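Local structure of uracil-dna glycosylase (Deinococcus radiodurans, 4UQM) at residues A[108-113]-A[207-212]; A[78-83]-A[180-185]; A[112-117]-A[214-219]; A[93-98]-A[138-143]. The protein belongs to the uracil-DNA glycosylase superfamily, an alpha/beta fold with a central parallel sheet, and binds DNA. The protein carries 1 engineered substitution. All blocks are in the same frame, centred on the assembly; numbering follows the deposited sequence. Where two conformers were deposited one is given.

The four contacts show how loops that carry DNA-binding residues are tied to a buried sheet. Interaction 2 joins two central strands, and interaction 4 sets a turn on the outermost neighbour; they lie about 9 Å apart between centres and are linked where Ile-79 O stands 2.9 Å from Leu-141 N, a probable hydrogen bond. Interactions 1 and 3, with centres about 8 Å apart, share helix 106-118 and fix successive parts of the loop after strand 200-204. Trp-183 bridges these levels: its CZ3 lies 3.7 Å from Ile-111 CD1, and its CE2 the same distance from Phe-215 CE1. DNA meets interactions 1, 2 and 3, whereas interaction 4 stays about 8 Å away at its nearest atom.

Interaction 1 (A[108-113]-A[207-212]); sequences LRNIYK and PSPLSE. With nucleotides of chain B; nucleotides of chain C.
The Asn-110 amide is turned so that Pro-207 O lies in its plane, and it stands 67° from the plane of the Glu-212 carboxylate. It holds the minor-groove intercalation loop of the uracil-DNA glycosylase family, residues 207-212, against helix 106-118. With CG anti to the carbonyl carbon (chi1 -76°), ND2 spends its two N-H groups on the loop: one donates to Pro-207 O at 2.8 Å, nearly along the C=O axis, and the other, bent and tilted from the amide plane, reaches the anti lone pair of Glu-212 OE1 at 3.0 Å. Lys-113 NZ donates to Asn-110 OD1, so bonds at both ends of the Asn-110 amide help to set its rotation. Alongside, Ile-111 CG1 lies against the Pro-207 ring. On the DNA side, Leu-210 places CD2 3.5 Å from C5 of the DA8 base of chain B. Ser-208 OG closes an ST turn by accepting from Leu-210 N, and the same OG donates to OP2 of DG10 of chain B at 2.9 Å.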
# COMPACT_ATOMS: atom_id res chain seq x y z
N LEU A 108 8.46 -9.63 0.73
CA LEU A 108 7.60 -10.26 -0.26
C LEU A 108 7.80 -11.79 -0.27
O LEU A 108 6.83 -12.53 -0.45
CB LEU A 108 7.80 -9.64 -1.64
CG LEU A 108 6.83 -10.12 -2.75
CD1 LEU A 108 5.36 -9.95 -2.36
CD2 LEU A 108 7.13 -9.45 -4.09
N ARG A 109 9.02 -12.26 -0.03
CA ARG A 109 9.22 -13.70 0.17
C ARG A 109 8.35 -14.20 1.28
O ARG A 109 7.81 -15.29 1.18
CB ARG A 109 10.66 -14.02 0.51
CG ARG A 109 11.56 -13.74 -0.63
CD ARG A 109 12.91 -14.33 -0.46
NE ARG A 109 13.69 -13.77 -1.51
CZ ARG A 109 13.70 -14.22 -2.75
NH1 ARG A 109 13.01 -15.34 -3.11
NH2 ARG A 109 14.47 -13.58 -3.60
N ASN A 110 8.23 -13.41 2.35
CA ASN A 110 7.39 -13.83 3.48
C ASN A 110 5.91 -13.75 3.13
O ASN A 110 5.16 -14.64 3.52
CB ASN A 110 7.72 -12.99 4.70
CG ASN A 110 9.02 -13.42 5.35
OD1 ASN A 110 9.54 -14.50 5.08
ND2 ASN A 110 9.52 -12.61 6.27
N ILE A 111 5.47 -12.72 2.42
CA ILE A 111 4.13 -12.68 1.90
C ILE A 111 3.83 -13.95 1.10
O ILE A 111 2.74 -14.56 1.23
CB ILE A 111 3.90 -11.39 1.07
CG1 ILE A 111 3.75 -10.17 2.00
CG2 ILE A 111 2.67 -11.48 0.17
CD1 ILE A 111 3.98 -8.87 1.27
N TYR A 112 4.73 -14.31 0.19
CA TYR A 112 4.58 -15.55 -0.61
C TYR A 112 4.50 -16.81 0.26
O TYR A 112 3.70 -17.71 -0.02
CB TYR A 112 5.69 -15.69 -1.63
CG TYR A 112 5.66 -14.75 -2.84
CD1 TYR A 112 4.58 -13.89 -3.09
CD2 TYR A 112 6.74 -14.70 -3.72
CE1 TYR A 112 4.56 -13.07 -4.18
CE2 TYR A 112 6.74 -13.86 -4.83
CZ TYR A 112 5.64 -13.05 -5.07
OH TYR A 112 5.64 -12.22 -6.16
N LYS A 113 5.28 -16.87 1.34
CA LYS A 113 5.25 -18.03 2.26
C LYS A 113 3.89 -18.14 2.90
O LYS A 113 3.30 -19.23 2.99
CB LYS A 113 6.36 -17.95 3.35
CG LYS A 113 7.77 -18.23 2.87
CD LYS A 113 8.82 -18.05 3.97
CE LYS A 113 10.02 -17.26 3.51
NZ LYS A 113 11.03 -17.04 4.57
N PRO A 207 5.32 -7.95 7.34
CA PRO A 207 5.93 -9.21 6.86
C PRO A 207 7.49 -9.21 6.71
O PRO A 207 8.08 -10.21 6.36
CB PRO A 207 5.32 -9.37 5.47
CG PRO A 207 4.92 -7.96 5.04
CD PRO A 207 4.46 -7.31 6.33
N SER A 208 8.17 -8.10 7.03
CA SER A 208 9.61 -8.09 7.10
C SER A 208 10.10 -9.25 7.94
O SER A 208 9.49 -9.58 8.97
CB SER A 208 10.09 -6.79 7.79
OG SER A 208 11.49 -6.84 7.94
N PRO A 209 11.24 -9.84 7.59
CA PRO A 209 11.82 -10.89 8.45
C PRO A 209 12.06 -10.38 9.89
O PRO A 209 12.00 -11.19 10.81
CB PRO A 209 13.09 -11.26 7.70
CG PRO A 209 13.40 -10.11 6.86
CD PRO A 209 12.07 -9.60 6.39
N LEU A 210 12.26 -9.06 10.09
CA LEU A 210 12.51 -8.53 11.43
C LEU A 210 11.25 -8.47 12.30
O LEU A 210 11.37 -8.19 13.51
CB LEU A 210 13.06 -7.12 11.37
CG LEU A 210 14.33 -6.93 10.55
CD1 LEU A 210 14.75 -5.45 10.57
CD2 LEU A 210 15.42 -7.85 11.01
N SER A 211 10.08 -8.74 11.73
CA SER A 211 8.84 -8.85 12.47
C SER A 211 8.02 -10.09 12.10
O SER A 211 6.83 -10.17 12.46
CB SER A 211 8.02 -7.60 12.20
OG SER A 211 7.96 -7.30 10.80
N GLU A 212 8.63 -11.04 11.39
CA GLU A 212 7.85 -12.10 10.78
C GLU A 212 7.10 -12.97 11.77
O GLU A 212 6.03 -13.51 11.42
CB GLU A 212 8.68 -12.94 9.80
CG GLU A 212 9.73 -13.77 10.52
CD GLU A 212 10.65 -14.55 9.61
OE1 GLU A 212 10.89 -14.15 8.47
OE2 GLU A 212 11.13 -15.62 10.06
P DG B 10 11.83 -3.16 8.42
OP1 DG B 10 12.44 -2.38 9.48
OP2 DG B 10 12.59 -4.15 7.76
O5' DG B 10 10.47 -3.84 8.90
C5' DG B 10 9.61 -3.22 9.82
C4' DG B 10 9.18 -4.22 10.87
O4' DG B 10 10.38 -4.74 11.47
C3' DG B 10 8.36 -3.62 12.00
O3' DG B 10 7.29 -4.51 12.32
C2' DG B 10 9.37 -3.45 13.12
C1' DG B 10 10.36 -4.57 12.86
N9 DG B 10 11.72 -4.29 13.32
C8 DG B 10 12.62 -3.42 12.76
N7 DG B 10 13.75 -3.37 13.39
C5 DG B 10 13.59 -4.25 14.44
C6 DG B 10 14.48 -4.60 15.49
O6 DG B 10 15.62 -4.19 15.69
N1 DG B 10 13.92 -5.54 16.34
C2 DG B 10 12.67 -6.07 16.21
N2 DG B 10 12.30 -6.96 17.13
N3 DG B 10 11.82 -5.73 15.26
C4 DG B 10 12.35 -4.83 14.41
P DA B 8 19.04 -3.45 3.84
OP1 DA B 8 19.95 -3.22 2.70
OP2 DA B 8 18.51 -2.35 4.69
O5' DA B 8 17.89 -4.50 3.50
C5' DA B 8 16.81 -4.59 4.42
C4' DA B 8 16.07 -5.90 4.26
O4' DA B 8 16.79 -6.97 4.91
C3' DA B 8 14.69 -5.86 4.91
O3' DA B 8 13.74 -6.61 4.16
C2' DA B 8 14.89 -6.53 6.25
C1' DA B 8 16.06 -7.47 6.02
N9 DA B 8 16.97 -7.55 7.17
C8 DA B 8 17.48 -8.69 7.73
N7 DA B 8 18.22 -8.47 8.79
C5 DA B 8 18.17 -7.09 8.95
C6 DA B 8 18.74 -6.22 9.90
N6 DA B 8 19.51 -6.64 10.91
N1 DA B 8 18.50 -4.90 9.77
C2 DA B 8 17.71 -4.48 8.77
N3 DA B 8 17.12 -5.20 7.82
C4 DA B 8 17.39 -6.51 7.96
P DT C 10 14.35 -14.72 13.98
OP1 DT C 10 13.46 -15.90 13.78
OP2 DT C 10 15.61 -14.87 14.79
O5' DT C 10 14.72 -14.13 12.55
C5' DT C 10 13.79 -14.12 11.46
C4' DT C 10 14.58 -14.14 10.17
O4' DT C 10 15.65 -13.18 10.29
C3' DT C 10 15.23 -15.49 9.86
O3' DT C 10 14.87 -16.03 8.61
C2' DT C 10 16.67 -15.17 9.55
C1' DT C 10 16.92 -13.80 10.13
N1 DT C 10 17.65 -13.73 11.42
C2 DT C 10 17.60 -14.79 12.31
O2 DT C 10 16.93 -15.79 12.13
N3 DT C 10 18.35 -14.61 13.45
C4 DT C 10 19.13 -13.52 13.78
O4 DT C 10 19.73 -13.50 14.85
C5 DT C 10 19.16 -12.46 12.79
C7 DT C 10 19.98 -11.24 13.05
C6 DT C 10 18.43 -12.63 11.67
O HOH W 1 12.59 -14.64 6.27

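Interaction 2 (A[78-83]-A[180-185]); sequences LILGQD and FILWGS. With nucleotides of chain B.
Strands 78-81 and 180-183 run parallel, their axes 4.8 Å apart at closest approach and only 12° from aligned, as the two central strands of the four-stranded sheet (order 2-1-3-4) of the glycosylase alpha/beta fold. Three hydrogen bonds join them: Ile-181 N gives to Leu-78 O, Leu-80 N to Ile-181 O at 2.8 Å, and Trp-183 N to Leu-80 O at 2.9 Å, each nearly along its C=O axis. On one face Leu-78 crosses Phe-180 obliquely, CD1 against CE2, and Leu-80 CB meets Leu-182 CD2; helix 160-172 covers the first pair. The other face carries Ile-79, whose two branches divide the work: CG1 lies beside Ile-181 CD1, while CG2, anti to the backbone N, reaches Trp-183 CZ3 at 3.6 Å. At its strand's end, Gly-81 opens the family's GQDPYH motif; in the following loop, Gln-82 NE2 donates to Asp-83 OD1 from above the carboxylate plane. Past the other strand, Ser-185 N points almost straight (175°) at OP2 of DT11 of chain B, 2.8 Å away.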
# COMPACT_ATOMS: atom_id res chain seq x y z
N LEU A 78 -7.55 -2.73 0.80
CA LEU A 78 -6.51 -1.75 0.97
C LEU A 78 -5.44 -2.39 1.84
O LEU A 78 -5.69 -2.70 2.96
CB LEU A 78 -7.06 -0.46 1.60
CG LEU A 78 -6.10 0.73 1.66
CD1 LEU A 78 -6.86 2.02 1.84
CD2 LEU A 78 -5.07 0.57 2.80
N ILE A 79 -4.27 -2.63 1.26
CA ILE A 79 -3.10 -3.13 1.96
C ILE A 79 -2.27 -1.94 2.39
O ILE A 79 -1.95 -1.10 1.56
CB ILE A 79 -2.26 -4.14 1.13
CG1 ILE A 79 -3.06 -5.42 1.00
CG2 ILE A 79 -0.87 -4.40 1.70
CD1 ILE A 79 -2.43 -6.47 0.14
N LEU A 80 -1.93 -1.85 3.67
CA LEU A 80 -1.15 -0.73 4.17
C LEU A 80 0.09 -1.24 4.90
O LEU A 80 -0.02 -1.90 5.93
CB LEU A 80 -1.99 0.13 5.11
CG LEU A 80 -1.40 1.48 5.52
CD1 LEU A 80 -1.22 2.38 4.33
CD2 LEU A 80 -2.17 2.18 6.58
N GLY A 81 1.25 -1.00 4.28
CA GLY A 81 2.54 -1.22 4.93
C GLY A 81 3.06 0.03 5.61
O GLY A 81 2.32 0.99 5.89
N GLN A 82 4.34 -0.05 5.97
CA GLN A 82 5.00 1.00 6.71
C GLN A 82 5.50 2.15 5.83
O GLN A 82 5.07 3.32 5.98
CB GLN A 82 6.12 0.36 7.55
CG GLN A 82 6.96 1.38 8.33
CD GLN A 82 8.07 0.75 9.10
OE1 GLN A 82 7.84 0.14 10.15
NE2 GLN A 82 9.29 0.91 8.61
N ASP A 83 6.44 1.82 4.97
CA ASP A 83 7.08 2.81 4.11
C ASP A 83 7.74 2.03 2.98
O ASP A 83 7.80 0.79 3.01
CB ASP A 83 8.06 3.74 4.89
CG ASP A 83 9.33 3.08 5.37
OD1 ASP A 83 9.35 1.92 5.82
OD2 ASP A 83 10.40 3.75 5.29
N PHE A 180 -9.54 -3.72 4.87
CA PHE A 180 -8.31 -3.04 5.17
C PHE A 180 -7.37 -3.98 5.87
O PHE A 180 -7.71 -4.49 6.96
CB PHE A 180 -8.58 -1.84 6.09
CG PHE A 180 -9.47 -0.75 5.49
CD1 PHE A 180 -10.85 -0.89 5.41
CD2 PHE A 180 -8.91 0.44 5.05
CE1 PHE A 180 -11.64 0.14 4.94
CE2 PHE A 180 -9.69 1.49 4.54
CZ PHE A 180 -11.06 1.32 4.47
N ILE A 181 -6.20 -4.18 5.29
CA ILE A 181 -5.14 -5.03 5.86
C ILE A 181 -4.01 -4.12 6.31
O ILE A 181 -3.35 -3.49 5.51
CB ILE A 181 -4.60 -6.07 4.82
CG1 ILE A 181 -5.75 -6.93 4.27
CG2 ILE A 181 -3.46 -6.89 5.40
CD1 ILE A 181 -5.27 -7.81 3.11
N LEU A 182 -3.81 -4.06 7.65
CA LEU A 182 -2.85 -3.12 8.26
C LEU A 182 -1.67 -3.95 8.71
O LEU A 182 -1.78 -4.73 9.69
CB LEU A 182 -3.53 -2.38 9.41
CG LEU A 182 -4.86 -1.70 9.04
CD1 LEU A 182 -5.42 -0.96 10.27
CD2 LEU A 182 -4.71 -0.75 7.85
N TRP A 183 -0.54 -3.78 8.03
CA TRP A 183 0.67 -4.53 8.32
C TRP A 183 1.70 -3.65 9.00
O TRP A 183 2.34 -2.83 8.33
CB TRP A 183 1.29 -5.09 7.02
CG TRP A 183 0.52 -6.33 6.51
CD1 TRP A 183 -0.30 -7.17 7.23
CD2 TRP A 183 0.58 -6.87 5.19
NE1 TRP A 183 -0.75 -8.21 6.43
CE2 TRP A 183 -0.22 -8.03 5.17
CE3 TRP A 183 1.24 -6.49 4.03
CZ2 TRP A 183 -0.36 -8.78 3.99
CZ3 TRP A 183 1.08 -7.24 2.89
CH2 TRP A 183 0.28 -8.34 2.88
N GLY A 184 1.87 -3.88 10.30
CA GLY A 184 2.87 -3.19 11.09
C GLY A 184 2.29 -2.12 12.01
O GLY A 184 1.17 -1.61 11.81
N SER A 185 3.10 -1.74 12.99
CA SER A 185 2.64 -0.81 14.00
C SER A 185 2.27 0.56 13.41
O SER A 185 1.31 1.19 13.85
CB SER A 185 3.69 -0.66 15.07
OG SER A 185 3.93 -1.91 15.73
P DT B 11 6.05 -4.07 13.15
OP1 DT B 11 4.93 -4.98 12.82
OP2 DT B 11 5.81 -2.60 13.07
O5' DT B 11 6.47 -4.38 14.67
C5' DT B 11 6.29 -5.72 15.18
C4' DT B 11 6.59 -5.66 16.66
O4' DT B 11 8.02 -5.47 16.87
C3' DT B 11 5.89 -4.51 17.38
O3' DT B 11 5.70 -4.93 18.72
C2' DT B 11 7.00 -3.49 17.55
C1' DT B 11 8.19 -4.43 17.77
N1 DT B 11 9.53 -3.85 17.61
C2 DT B 11 10.50 -4.28 18.48
O2 DT B 11 10.33 -5.17 19.28
N3 DT B 11 11.71 -3.66 18.33
C4 DT B 11 12.03 -2.66 17.42
O4 DT B 11 13.17 -2.20 17.38
C5 DT B 11 10.96 -2.25 16.55
C7 DT B 11 11.22 -1.18 15.53
C6 DT B 11 9.78 -2.86 16.68

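Interaction 3 (A[112-117]-A[214-219]); sequences YKELTE and YFFGTR. With nucleotides of chain B.
Hydrogen bonding carries most of this contact, in which one helix carboxylate grips a loop backbone. Glu-114 leaves helix 106-118 with CG anti to the backbone N (chi1 -179°) and then bends at chi2 (68°), which brings OE1 to the N-H of Gly-217 in the type II turn from Phe-215 to Thr-218 and OE2 to that of Arg-219 just after it. OE1 accepts from Gly-217 N at 2.8 Å in a nearly straight bond, and OE2 accepts from Arg-219 N at 2.9 Å; both donors come from above the carboxylate plane. The buried charge is thus shared between two backbone N-H groups, probably easing its burial. Inside the turn, Phe-215 O receives both the backbone N and OG1 of Thr-218, the hydroxyl at 2.6 Å, while Gly-217 takes the positive phi of the turn.

Van der Waals contacts flank these bonds. Phe-215 CE2 comes to 3.5 Å from Glu-114 CB, the ring and carboxylate planes 66° apart. Phe-216 puts CE1 obliquely by Lys-113 CB; separately, Glu-114 OE1 lies at the edge of the Phe-216 ring, near its plane. Just before the turn, Tyr-214 CE2 packs 3.6 Å from C4' of DT11 of chain B.

Arg-219 is the N-cap residue of helix 220-230 and pairs with Asp-118 through a salt bridge. Glu-114 also touches Pro-220 and Phe-221 of that helix, while Phe-215 meets Trp-183 of strand 179-183 edge-to-face, so the turn is wedged between two helices and the sheet.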
# COMPACT_ATOMS: atom_id res chain seq x y z
N TYR A 112 4.73 -14.31 0.19
CA TYR A 112 4.58 -15.55 -0.61
C TYR A 112 4.50 -16.81 0.26
O TYR A 112 3.70 -17.71 -0.02
CB TYR A 112 5.69 -15.69 -1.63
CG TYR A 112 5.66 -14.75 -2.84
CD1 TYR A 112 4.58 -13.89 -3.09
CD2 TYR A 112 6.74 -14.70 -3.72
CE1 TYR A 112 4.56 -13.07 -4.18
CE2 TYR A 112 6.74 -13.86 -4.83
CZ TYR A 112 5.64 -13.05 -5.07
OH TYR A 112 5.64 -12.22 -6.16
N LYS A 113 5.28 -16.87 1.34
CA LYS A 113 5.25 -18.03 2.26
C LYS A 113 3.89 -18.14 2.90
O LYS A 113 3.30 -19.23 2.99
CB LYS A 113 6.36 -17.95 3.35
CG LYS A 113 7.77 -18.23 2.87
CD LYS A 113 8.82 -18.05 3.97
CE LYS A 113 10.02 -17.26 3.51
NZ LYS A 113 11.03 -17.04 4.57
N GLU A 114 3.36 -17.01 3.37
CA GLU A 114 2.08 -17.00 4.02
C GLU A 114 0.94 -17.35 3.02
O GLU A 114 0.03 -18.13 3.35
CB GLU A 114 1.86 -15.65 4.70
CG GLU A 114 0.52 -15.55 5.43
CD GLU A 114 0.40 -16.43 6.65
OE1 GLU A 114 1.43 -16.90 7.17
OE2 GLU A 114 -0.77 -16.61 7.11
N LEU A 115 0.99 -16.78 1.82
CA LEU A 115 0.03 -17.15 0.73
C LEU A 115 0.05 -18.63 0.41
O LEU A 115 -1.00 -19.23 0.23
CB LEU A 115 0.35 -16.34 -0.52
CG LEU A 115 -0.30 -14.97 -0.61
CD1 LEU A 115 0.35 -14.13 -1.70
CD2 LEU A 115 -1.81 -15.10 -0.88
N THR A 116 1.25 -19.21 0.36
CA THR A 116 1.41 -20.63 0.06
C THR A 116 0.68 -21.47 1.11
O THR A 116 0.03 -22.45 0.75
CB THR A 116 2.90 -20.99 -0.02
OG1 THR A 116 3.47 -20.30 -1.14
CG2 THR A 116 3.13 -22.52 -0.22
N GLU A 117 0.69 -21.06 2.38
CA GLU A 117 -0.01 -21.79 3.40
C GLU A 117 -1.48 -21.43 3.50
O GLU A 117 -2.28 -22.28 3.86
CB GLU A 117 0.67 -21.57 4.75
CG GLU A 117 2.10 -22.05 4.82
CD GLU A 117 2.33 -23.48 4.34
OE1 GLU A 117 1.69 -24.42 4.85
OE2 GLU A 117 3.16 -23.68 3.40
N TYR A 214 5.30 -11.96 14.03
CA TYR A 214 4.01 -11.27 14.22
C TYR A 214 3.11 -11.27 12.97
O TYR A 214 2.02 -10.71 12.99
CB TYR A 214 4.27 -9.86 14.69
CG TYR A 214 5.06 -9.73 15.95
CD1 TYR A 214 4.46 -10.01 17.18
CD2 TYR A 214 6.37 -9.29 15.95
CE1 TYR A 214 5.19 -9.90 18.38
CE2 TYR A 214 7.10 -9.18 17.12
CZ TYR A 214 6.51 -9.45 18.33
OH TYR A 214 7.24 -9.29 19.52
N PHE A 215 3.61 -11.86 11.89
CA PHE A 215 2.91 -11.93 10.59
C PHE A 215 2.50 -13.35 10.19
O PHE A 215 1.35 -13.58 9.79
CB PHE A 215 3.83 -11.34 9.51
CG PHE A 215 3.31 -11.53 8.11
CD1 PHE A 215 2.27 -10.76 7.64
CD2 PHE A 215 3.87 -12.49 7.24
CE1 PHE A 215 1.78 -10.92 6.33
CE2 PHE A 215 3.36 -12.69 5.95
CZ PHE A 215 2.33 -11.90 5.52
N PHE A 216 3.44 -14.30 10.32
CA PHE A 216 3.12 -15.67 9.92
C PHE A 216 1.95 -16.23 10.69
O PHE A 216 1.83 -16.03 11.89
CB PHE A 216 4.32 -16.56 10.09
CG PHE A 216 5.43 -16.33 9.12
CD1 PHE A 216 5.20 -16.00 7.77
CD2 PHE A 216 6.73 -16.51 9.56
CE1 PHE A 216 6.27 -15.83 6.90
CE2 PHE A 216 7.79 -16.37 8.67
CZ PHE A 216 7.55 -16.01 7.36
N GLY A 217 1.08 -16.94 9.97
CA GLY A 217 -0.08 -17.61 10.61
C GLY A 217 -1.31 -16.74 10.80
O GLY A 217 -2.38 -17.22 11.26
N THR A 218 -1.25 -15.48 10.35
CA THR A 218 -2.37 -14.58 10.53
C THR A 218 -3.43 -14.70 9.42
O THR A 218 -4.53 -14.15 9.55
CB THR A 218 -1.90 -13.13 10.66
OG1 THR A 218 -1.13 -12.76 9.51
CG2 THR A 218 -1.06 -12.99 11.95
N ARG A 219 -3.11 -15.44 8.35
CA ARG A 219 -4.11 -15.77 7.29
C ARG A 219 -4.89 -14.60 6.75
O ARG A 219 -6.09 -14.67 6.63
CB ARG A 219 -5.06 -16.83 7.85
CG ARG A 219 -4.33 -18.11 8.20
CD ARG A 219 -5.26 -19.32 8.26
NE ARG A 219 -5.64 -19.70 6.88
CZ ARG A 219 -6.51 -20.61 6.48
NH1 ARG A 219 -7.15 -21.39 7.34
NH2 ARG A 219 -6.71 -20.74 5.18
P DT B 11 6.05 -4.07 13.15
OP1 DT B 11 4.93 -4.98 12.82
OP2 DT B 11 5.81 -2.60 13.07
O5' DT B 11 6.47 -4.38 14.67
C5' DT B 11 6.29 -5.72 15.18
C4' DT B 11 6.59 -5.66 16.66
O4' DT B 11 8.02 -5.47 16.87
C3' DT B 11 5.89 -4.51 17.38
O3' DT B 11 5.70 -4.93 18.72
C2' DT B 11 7.00 -3.49 17.55
C1' DT B 11 8.19 -4.43 17.77
N1 DT B 11 9.53 -3.85 17.61
C2 DT B 11 10.50 -4.28 18.48
O2 DT B 11 10.33 -5.17 19.28
N3 DT B 11 11.71 -3.66 18.33
C4 DT B 11 12.03 -2.66 17.42
O4 DT B 11 13.17 -2.20 17.38
C5 DT B 11 10.96 -2.25 16.55
C7 DT B 11 11.22 -1.18 15.53
C6 DT B 11 9.78 -2.86 16.68
P DC B 12 4.33 -4.87 19.42
OP1 DC B 12 3.51 -5.84 18.84
OP2 DC B 12 3.96 -3.51 19.60
O5' DC B 12 4.68 -5.42 20.87
C5' DC B 12 5.28 -6.68 21.01
C4' DC B 12 6.36 -6.57 22.05
O4' DC B 12 7.47 -5.89 21.44
C3' DC B 12 5.98 -5.69 23.24
O3' DC B 12 5.64 -6.42 24.41
C2' DC B 12 7.24 -4.92 23.54
C1' DC B 12 8.22 -5.28 22.46
N1 DC B 12 8.87 -4.10 21.90
C2 DC B 12 10.18 -3.82 22.26
O2 DC B 12 10.76 -4.57 23.05
N3 DC B 12 10.80 -2.76 21.70
C4 DC B 12 10.14 -1.98 20.85
N4 DC B 12 10.79 -0.94 20.33
C5 DC B 12 8.79 -2.23 20.49
C6 DC B 12 8.20 -3.29 21.03

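Interaction 4 (A[93-98]-A[138-143]); sequences GLSFSV and VLLLNA
A type II turn, Leu-94 to Ser-97, sits on strand 138-142, an outermost strand of the central parallel sheet of the glycosylase fold, and runs across it at 95° rather than extending it. Ser-95 does the joining with two donors. Its backbone N gives to Leu-140 O at 3.0 Å in a straight bond (174°), and its OG gives to Leu-141 O, also at 3.0 Å. Both donors stand well above the plane of the carbonyl they meet, as expected of a turn that comes over the strand rather than lying beside it. The hydroxyl takes the crowded position between the backbone N and the carbonyl carbon (chi1 67°), and this folds OG back over the strand, 3.5 Å from Leu-140 CB. A water lies near the carbonyl that Ser-95 N meets, 2.9 Å from Leu-140 O, and is also within reach of Gly-93 O.

Around this polar centre, CB of Ser-95 rests against the Asn-142 amide, 3.5 Å from ND2. Leu-94 CB touches Leu-140 CD1 at 4.1 Å, a looser apolar contact. Within the turn, Ser-97 N closes back on Leu-94 O.

Strand 77-81 lies next in the sheet, with Leu-140 on Ile-79 and Leu-141 on Leu-80. Leu-94 reaches Tyr-69 of helix 65-69, and the Phe-96 ring meets Trp-183 of strand 179-183 edge-to-face.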
# COMPACT_ATOMS: atom_id res chain seq x y z
N GLY A 93 6.23 2.51 -5.96
CA GLY A 93 4.94 3.10 -5.62
C GLY A 93 3.81 2.13 -5.41
O GLY A 93 2.78 2.53 -4.95
N LEU A 94 3.98 0.84 -5.68
CA LEU A 94 2.98 -0.16 -5.28
C LEU A 94 3.63 -0.91 -4.14
O LEU A 94 4.64 -1.55 -4.33
CB LEU A 94 2.67 -1.16 -6.41
CG LEU A 94 2.04 -0.68 -7.69
CD1 LEU A 94 1.75 -1.89 -8.57
CD2 LEU A 94 0.82 0.07 -7.36
N SER A 95 3.06 -0.79 -2.93
CA SER A 95 3.71 -1.36 -1.78
C SER A 95 4.01 -2.84 -1.96
O SER A 95 3.18 -3.62 -2.45
CB SER A 95 2.94 -1.10 -0.50
OG SER A 95 1.68 -1.76 -0.45
N PHE A 96 5.21 -3.21 -1.52
CA PHE A 96 5.74 -4.57 -1.57
C PHE A 96 6.16 -5.09 -2.92
O PHE A 96 6.85 -6.13 -2.98
CB PHE A 96 4.80 -5.56 -0.88
CG PHE A 96 4.50 -5.17 0.54
CD1 PHE A 96 5.48 -5.41 1.53
CD2 PHE A 96 3.37 -4.48 0.93
CE1 PHE A 96 5.31 -5.00 2.82
CE2 PHE A 96 3.20 -4.07 2.25
CZ PHE A 96 4.18 -4.33 3.21
N SER A 97 5.79 -4.41 -4.01
CA SER A 97 6.06 -4.90 -5.36
C SER A 97 7.48 -4.52 -5.82
O SER A 97 8.03 -3.48 -5.47
CB SER A 97 5.07 -4.28 -6.32
OG SER A 97 5.11 -4.80 -7.63
N VAL A 98 8.05 -5.37 -6.66
CA VAL A 98 9.24 -5.01 -7.41
C VAL A 98 9.00 -5.30 -8.88
O VAL A 98 8.20 -6.18 -9.26
CB VAL A 98 10.52 -5.73 -6.88
CG1 VAL A 98 10.84 -5.25 -5.49
CG2 VAL A 98 10.42 -7.24 -6.87
N VAL A 138 -6.97 -4.08 -5.47
CA VAL A 138 -6.14 -4.11 -4.26
C VAL A 138 -5.22 -2.89 -4.27
O VAL A 138 -4.30 -2.80 -5.10
CB VAL A 138 -5.28 -5.37 -4.20
CG1 VAL A 138 -4.46 -5.38 -2.90
CG2 VAL A 138 -6.16 -6.64 -4.27
N LEU A 139 -5.49 -1.93 -3.39
CA LEU A 139 -4.71 -0.72 -3.29
C LEU A 139 -3.49 -1.03 -2.44
O LEU A 139 -3.63 -1.35 -1.27
CB LEU A 139 -5.56 0.41 -2.69
CG LEU A 139 -4.88 1.77 -2.56
CD1 LEU A 139 -4.61 2.41 -3.91
CD2 LEU A 139 -5.83 2.71 -1.82
N LEU A 140 -2.32 -0.92 -3.05
CA LEU A 140 -1.06 -1.28 -2.40
C LEU A 140 -0.37 -0.04 -1.83
O LEU A 140 0.48 0.57 -2.47
CB LEU A 140 -0.20 -2.06 -3.40
CG LEU A 140 -0.79 -3.42 -3.83
CD1 LEU A 140 -0.05 -3.92 -5.04
CD2 LEU A 140 -0.60 -4.38 -2.70
N LEU A 141 -0.75 0.30 -0.63
CA LEU A 141 -0.37 1.57 0.02
C LEU A 141 0.69 1.33 1.09
O LEU A 141 0.83 0.25 1.61
CB LEU A 141 -1.60 2.25 0.62
CG LEU A 141 -1.65 3.78 0.78
CD1 LEU A 141 -1.47 4.47 -0.58
CD2 LEU A 141 -2.94 4.22 1.48
N ASN A 142 1.41 2.39 1.42
CA ASN A 142 2.21 2.45 2.67
C ASN A 142 1.79 3.68 3.45
O ASN A 142 1.30 4.65 2.85
CB ASN A 142 3.70 2.57 2.33
CG ASN A 142 4.34 1.26 1.91
OD1 ASN A 142 4.24 0.26 2.60
ND2 ASN A 142 5.10 1.27 0.79
N ALA A 143 1.98 3.64 4.78
CA ALA A 143 1.64 4.76 5.59
C ALA A 143 2.42 6.03 5.24
O ALA A 143 1.88 7.16 5.40
CB ALA A 143 1.80 4.43 7.06
O HOH W 2 1.90 3.04 -1.96